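Local structure of tRNA threonylcarbamoyladenosine dehydratase (4D79) at residues Ile54-Cys66 / Val104-Met118. The protein catalyses the ATP-dependent dehydration of threonylcarbamoyladenosine at position 37 of tRNAs to its cyclic form, and can accept sulfur from the cysteine desulfurase CsdA in vitro. Residues are numbered along the deposited sequence; the frame is centred on the assembly and turned at random. Where two conformers were deposited one is given.
With ATP (adenosine-5'-triphosphate), chain K.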
loop_
_atom_site.group_PDB
_atom_site.type_symbol
_atom_site.label_atom_id
_atom_site.label_comp_id
_atom_site.label_asym_id
_atom_site.label_seq_id
_atom_site.Cartn_x
_atom_site.Cartn_y
_atom_site.Cartn_z
ATOM N N ILE B 54 2.837 5.217 15.628
ATOM C CA ILE B 54 3.329 6.594 15.757
ATOM C C ILE B 54 2.391 7.388 16.662
ATOM O O ILE B 54 1.175 7.410 16.465
ATOM C CB ILE B 54 3.489 7.237 14.370
ATOM C CG1 ILE B 54 4.587 6.510 13.582
ATOM C CG2 ILE B 54 3.796 8.685 14.484
ATOM C CD1 ILE B 54 6.003 6.729 14.110
ATOM N N GLY B 55 2.959 8.048 17.673
ATOM C CA GLY B 55 2.139 8.579 18.759
ATOM C C GLY B 55 1.517 9.924 18.508
ATOM O O GLY B 55 0.506 10.257 19.143
ATOM N N ALA B 56 2.068 10.689 17.574
ATOM C CA ALA B 56 1.534 11.996 17.226
ATOM C C ALA B 56 1.741 12.190 15.737
ATOM O O ALA B 56 2.822 11.916 15.203
ATOM C CB ALA B 56 2.195 13.146 17.994
ATOM N N ILE B 57 0.700 12.634 15.070
ATOM C CA ILE B 57 0.730 12.823 13.636
ATOM C C ILE B 57 0.113 14.176 13.343
ATOM O O ILE B 57 -0.980 14.480 13.833
ATOM C CB ILE B 57 -0.032 11.694 12.893
ATOM C CG1 ILE B 57 0.649 10.346 13.152
ATOM C CG2 ILE B 57 -0.102 11.973 11.400
ATOM C CD1 ILE B 57 -0.195 9.130 12.715
ATOM N N THR B 58 0.791 14.978 12.526
ATOM C CA THR B 58 0.212 16.192 11.971
ATOM C C THR B 58 -0.060 16.002 10.477
ATOM O O THR B 58 0.762 15.441 9.739
ATOM C CB THR B 58 1.137 17.398 12.200
ATOM O OG1 THR B 58 1.270 17.633 13.616
ATOM C CG2 THR B 58 0.595 18.667 11.490
ATOM N N LEU B 59 -1.242 16.445 10.041
ATOM C CA LEU B 59 -1.676 16.347 8.655
ATOM C C LEU B 59 -1.878 17.754 8.124
ATOM O O LEU B 59 -2.676 18.515 8.680
ATOM C CB LEU B 59 -2.987 15.564 8.534
ATOM C CG LEU B 59 -3.025 14.192 9.179
ATOM C CD1 LEU B 59 -4.392 13.515 9.011
ATOM C CD2 LEU B 59 -1.920 13.322 8.630
ATOM N N ILE B 60 -1.195 18.090 7.034
ATOM C CA ILE B 60 -1.302 19.429 6.442
ATOM C C ILE B 60 -1.846 19.305 5.023
ATOM O O ILE B 60 -1.168 18.787 4.132
ATOM C CB ILE B 60 0.032 20.187 6.447
ATOM C CG1 ILE B 60 0.650 20.131 7.834
ATOM C CG2 ILE B 60 -0.215 21.652 5.988
ATOM C CD1 ILE B 60 1.852 21.056 8.043
ATOM N N ASP B 61 -3.044 19.844 4.812
ATOM C CA ASP B 61 -3.711 19.888 3.513
ATOM C C ASP B 61 -4.930 20.789 3.674
ATOM O O ASP B 61 -5.563 20.773 4.724
ATOM C CB ASP B 61 -4.142 18.483 3.062
ATOM C CG ASP B 61 -4.263 18.335 1.552
ATOM O OD1 ASP B 61 -4.710 19.277 0.862
ATOM O OD2 ASP B 61 -3.905 17.250 1.051
ATOM N N MET B 62 -5.298 21.539 2.626
ATOM C CA MET B 62 -6.589 22.230 2.698
ATOM C C MET B 62 -7.544 21.781 1.606
ATOM O O MET B 62 -8.609 22.396 1.432
ATOM C CB MET B 62 -6.425 23.763 2.706
ATOM C CG MET B 62 -5.932 24.428 1.472
ATOM S SD MET B 62 -5.721 26.217 1.709
ATOM C CE MET B 62 -7.195 26.652 2.625
ATOM N N ASP B 63 -7.242 20.693 0.901
ATOM C CA ASP B 63 -8.128 20.277 -0.179
ATOM C C ASP B 63 -9.251 19.394 0.360
ATOM O O ASP B 63 -9.185 18.862 1.475
ATOM C CB ASP B 63 -7.347 19.542 -1.271
ATOM C CG ASP B 63 -8.098 19.484 -2.595
ATOM O OD1 ASP B 63 -9.088 20.233 -2.771
ATOM O OD2 ASP B 63 -7.696 18.681 -3.464
ATOM N N ASP B 64 -10.301 19.278 -0.449
ATOM C CA ASP B 64 -11.483 18.486 -0.149
ATOM C C ASP B 64 -11.446 17.159 -0.903
ATOM O O ASP B 64 -10.836 17.055 -1.971
ATOM C CB ASP B 64 -12.751 19.249 -0.538
ATOM C CG ASP B 64 -12.942 20.533 0.250
ATOM O OD1 ASP B 64 -12.436 20.640 1.387
ATOM O OD2 ASP B 64 -13.621 21.440 -0.272
ATOM N N VAL B 65 -12.150 16.155 -0.359
ATOM C CA VAL B 65 -12.288 14.859 -1.011
ATOM C C VAL B 65 -13.136 15.015 -2.269
ATOM O O VAL B 65 -14.253 15.544 -2.221
ATOM C CB VAL B 65 -12.890 13.819 -0.045
ATOM C CG1 VAL B 65 -13.089 12.485 -0.736
ATOM C CG2 VAL B 65 -11.996 13.617 1.183
ATOM N N CYS B 66 -12.609 14.538 -3.403
ATOM C CA CYS B 66 -13.292 14.589 -4.690
ATOM C C CYS B 66 -13.533 13.176 -5.208
ATOM O O CYS B 66 -12.703 12.287 -5.021
ATOM C CB CYS B 66 -12.476 15.372 -5.738
ATOM S SG CYS B 66 -12.182 17.116 -5.357
ATOM N N VAL B 104 -4.557 18.632 12.836
ATOM C CA VAL B 104 -4.914 19.014 11.475
ATOM C C VAL B 104 -4.502 20.457 11.285
ATOM O O VAL B 104 -4.876 21.314 12.086
ATOM C CB VAL B 104 -6.424 18.843 11.220
ATOM C CG1 VAL B 104 -6.852 19.490 9.921
ATOM C CG2 VAL B 104 -6.779 17.359 11.248
ATOM N N VAL B 105 -3.722 20.706 10.237
ATOM C CA VAL B 105 -3.430 22.036 9.715
ATOM C C VAL B 105 -4.187 22.184 8.400
ATOM O O VAL B 105 -3.813 21.592 7.372
ATOM C CB VAL B 105 -1.929 22.233 9.510
ATOM C CG1 VAL B 105 -1.626 23.645 8.924
ATOM C CG2 VAL B 105 -1.216 22.050 10.819
ATOM N N ASP B 106 -5.259 22.967 8.427
ATOM C CA ASP B 106 -6.123 23.140 7.263
ATOM C C ASP B 106 -5.572 24.297 6.427
ATOM O O ASP B 106 -6.097 25.409 6.425
ATOM C CB ASP B 106 -7.555 23.396 7.713
ATOM C CG ASP B 106 -8.517 23.523 6.557
ATOM O OD1 ASP B 106 -8.160 23.104 5.439
ATOM O OD2 ASP B 106 -9.624 24.066 6.761
ATOM N N ASP B 107 -4.492 24.019 5.699
ATOM C CA ASP B 107 -3.734 25.050 4.996
ATOM C C ASP B 107 -2.793 24.362 4.019
ATOM O O ASP B 107 -2.606 23.143 4.066
ATOM C CB ASP B 107 -2.949 25.921 5.989
ATOM C CG ASP B 107 -2.588 27.306 5.438
ATOM O OD1 ASP B 107 -2.912 27.638 4.279
ATOM O OD2 ASP B 107 -1.967 28.078 6.190
ATOM N N PHE B 108 -2.209 25.165 3.136
ATOM C CA PHE B 108 -1.120 24.772 2.257
ATOM C C PHE B 108 0.184 25.415 2.734
ATOM O O PHE B 108 0.190 26.537 3.231
ATOM C CB PHE B 108 -1.370 25.225 0.808
ATOM C CG PHE B 108 -2.530 24.552 0.124
ATOM C CD1 PHE B 108 -2.673 23.166 0.123
ATOM C CD2 PHE B 108 -3.468 25.321 -0.556
ATOM C CE1 PHE B 108 -3.748 22.567 -0.535
ATOM C CE2 PHE B 108 -4.535 24.729 -1.215
ATOM C CZ PHE B 108 -4.676 23.354 -1.202
ATOM N N VAL B 109 1.291 24.699 2.552
ATOM C CA VAL B 109 2.595 25.238 2.898
ATOM C C VAL B 109 3.009 26.278 1.864
ATOM O O VAL B 109 2.768 26.115 0.663
ATOM C CB VAL B 109 3.627 24.105 3.009
ATOM C CG1 VAL B 109 5.051 24.642 3.029
ATOM C CG2 VAL B 109 3.353 23.285 4.264
ATOM N N THR B 110 3.567 27.384 2.339
ATOM C CA THR B 110 4.103 28.432 1.464
ATOM C C THR B 110 5.470 28.857 1.986
ATOM O O THR B 110 5.815 28.545 3.134
ATOM C CB THR B 110 3.173 29.645 1.397
ATOM O OG1 THR B 110 3.279 30.370 2.623
ATOM C CG2 THR B 110 1.736 29.240 1.148
ATOM N N PRO B 111 6.279 29.582 1.207
ATOM C CA PRO B 111 7.516 30.126 1.793
ATOM C C PRO B 111 7.252 30.999 3.010
ATOM O O PRO B 111 8.072 31.036 3.938
ATOM C CB PRO B 111 8.140 30.913 0.632
ATOM C CG PRO B 111 7.579 30.271 -0.596
ATOM C CD PRO B 111 6.183 29.851 -0.238
ATOM N N ASP B 112 6.079 31.633 3.065
ATOM C CA ASP B 112 5.738 32.549 4.140
ATOM C C ASP B 112 5.332 31.843 5.419
ATOM O O ASP B 112 5.472 32.433 6.498
ATOM C CB ASP B 112 4.571 33.454 3.720
ATOM C CG ASP B 112 4.960 34.490 2.686
ATOM O OD1 ASP B 112 6.160 34.829 2.588
ATOM O OD2 ASP B 112 4.055 34.970 1.970
ATOM N N ASN B 113 4.771 30.629 5.339
ATOM C CA ASN B 113 4.267 29.976 6.541
ATOM C C ASN B 113 5.037 28.722 6.920
ATOM O O ASN B 113 4.735 28.121 7.962
ATOM C CB ASN B 113 2.775 29.652 6.391
ATOM C CG ASN B 113 2.494 28.603 5.310
ATOM O OD1 ASN B 113 3.353 27.794 4.963
ATOM N ND2 ASN B 113 1.276 28.618 4.785
ATOM N N VAL B 114 6.026 28.309 6.122
ATOM C CA VAL B 114 6.625 26.998 6.355
ATOM C C VAL B 114 7.356 26.962 7.688
ATOM O O VAL B 114 7.231 25.997 8.458
ATOM C CB VAL B 114 7.557 26.606 5.193
ATOM C CG1 VAL B 114 8.689 27.646 5.008
ATOM C CG2 VAL B 114 8.092 25.174 5.406
ATOM N N ALA B 115 8.082 28.034 8.024
ATOM C CA ALA B 115 8.809 28.004 9.279
ATOM C C ALA B 115 7.853 27.865 10.457
ATOM O O ALA B 115 8.121 27.106 11.385
ATOM C CB ALA B 115 9.666 29.253 9.398
ATOM N N GLN B 116 6.736 28.600 10.442
ATOM C CA GLN B 116 5.752 28.465 11.515
ATOM C C GLN B 116 5.237 27.034 11.609
ATOM O O GLN B 116 5.182 26.436 12.699
ATOM C CB GLN B 116 4.595 29.441 11.280
ATOM C CG GLN B 116 3.402 29.272 12.213
ATOM C CD GLN B 116 2.221 30.145 11.823
ATOM O OE1 GLN B 116 2.341 31.031 10.976
ATOM N NE2 GLN B 116 1.058 29.867 12.411
ATOM N N TYR B 117 4.893 26.436 10.470
ATOM C CA TYR B 117 4.348 25.090 10.565
ATOM C C TYR B 117 5.428 24.086 10.945
ATOM O O TYR B 117 5.147 23.126 11.665
ATOM C CB TYR B 117 3.645 24.720 9.253
ATOM C CG TYR B 117 2.328 25.448 9.065
ATOM C CD1 TYR B 117 1.503 25.705 10.144
ATOM C CD2 TYR B 117 1.913 25.887 7.815
ATOM C CE1 TYR B 117 0.311 26.355 9.996
ATOM C CE2 TYR B 117 0.713 26.531 7.660
ATOM C CZ TYR B 117 -0.083 26.771 8.764
ATOM O OH TYR B 117 -1.290 27.423 8.644
ATOM N N MET B 118 6.668 24.322 10.555
ATOM C CA MET B 118 7.707 23.370 10.915
ATOM C C MET B 118 8.270 23.640 12.310
ATOM O O MET B 118 9.119 22.874 12.779
ATOM C CB MET B 118 8.829 23.402 9.874
ATOM C CG MET B 118 8.413 22.877 8.520
ATOM S SD MET B 118 7.832 21.160 8.526
ATOM C CE MET B 118 6.139 21.389 8.021
HETATM P PG ATP K . -6.571 16.525 -7.988
HETATM O O1G ATP K . -7.240 15.964 -9.220
HETATM O O2G ATP K . -7.525 16.969 -6.905
HETATM O O3G ATP K . -5.438 17.478 -8.288
HETATM P PB ATP K . -4.887 15.299 -6.059
HETATM O O1B ATP K . -3.953 16.483 -6.176
HETATM O O2B ATP K . -5.689 15.032 -4.798
HETATM O O3B ATP K . -5.852 15.238 -7.349
HETATM P PA ATP K . -2.622 13.667 -5.682
HETATM O O1A ATP K . -1.595 14.328 -6.594
HETATM O O2A ATP K . -2.583 12.172 -5.503
HETATM O O3A ATP K . -4.049 13.964 -6.345
HETATM O "O5'" ATP K . -2.663 14.390 -4.226
HETATM C "C5'" ATP K . -1.810 15.485 -3.836
HETATM C "C4'" ATP K . -2.147 16.146 -2.492
HETATM O "O4'" ATP K . -1.119 17.083 -2.042
HETATM C "C3'" ATP K . -3.444 16.945 -2.551
HETATM O "O3'" ATP K . -4.383 16.514 -1.551
HETATM C "C2'" ATP K . -3.010 18.374 -2.287
HETATM O "O2'" ATP K . -4.016 19.134 -1.634
HETATM C "C1'" ATP K . -1.761 18.235 -1.433
HETATM N N9 ATP K . -1.002 19.525 -1.387
HETATM C C8 ATP K . -0.657 20.220 -2.501
HETATM N N7 ATP K . 0.009 21.368 -2.208
HETATM C C5 ATP K . 0.092 21.427 -0.877
HETATM C C6 ATP K . 0.695 22.385 0.057
HETATM N N6 ATP K . 1.287 23.478 -0.428
HETATM N N1 ATP K . 0.611 22.162 1.371
HETATM C C2 ATP K . -0.020 21.067 1.853
HETATM N N3 ATP K . -0.596 20.142 1.053
HETATM C C4 ATP K . -0.574 20.241 -0.315
#
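Leu-59 and Ile-60 pair in parallel with Val-104 and Val-105, Val-105 N giving a nearly straight bond to Leu-59 O (2.9 Å, 172°), and Asp-61 N a longer, more bent one to Val-105 O (3.2 Å). Strand 101-105 is an outermost strand, within this chain, of the Rossmann-like sheet of this HesA/MoeB/ThiF enzyme, and beyond the pair both strands run on into loops that hold the ATP nucleoside. Ile-60 and Val-105 lie side by side on one sheet face, Ile-60 CG1 3.7 Å from Val-105 CB. With Ile-60 CG2 anti to the backbone N, that methyl touches both Val-105 CG1 and Asp-107 O, while CD1 reaches Tyr-117 CB and Met-118 CE. Val-105 CG1 in turn sits over one face of the Tyr-117 ring, offset toward its rim, and Tyr-117 OH donates to the anti lone pair of Asp-107 OD2 (2.6 Å). On the opposite sheet face Leu-59 and Val-104 pack against helix 85-96. Where the loops pass, Met-62 crosses Phe-108 at about a right angle in a Met-aromatic contact, its SD oblique to the ring and 3.8 Å from the ring centroid. Phe-108 CB and CD1 lean on the adenine, beside N6 and C5; an alanine here would probably leave Met-62 without its aromatic partner and open a gap next to the base. Val-109 reads the adenine edge through its backbone, N to ATP N1 (2.9 Å) and O from ATP N6. Asp-61 takes the ribose with both oxygens, OD2 from ATP O3' and OD1 from ATP O2'. Ile-38 N, in the glycine-rich loop, also donates to OD2. An Asx turn holds the same carboxylate: Asp-63 N meets Asp-61 OD1 from above the carboxylate plane at 2.9 Å.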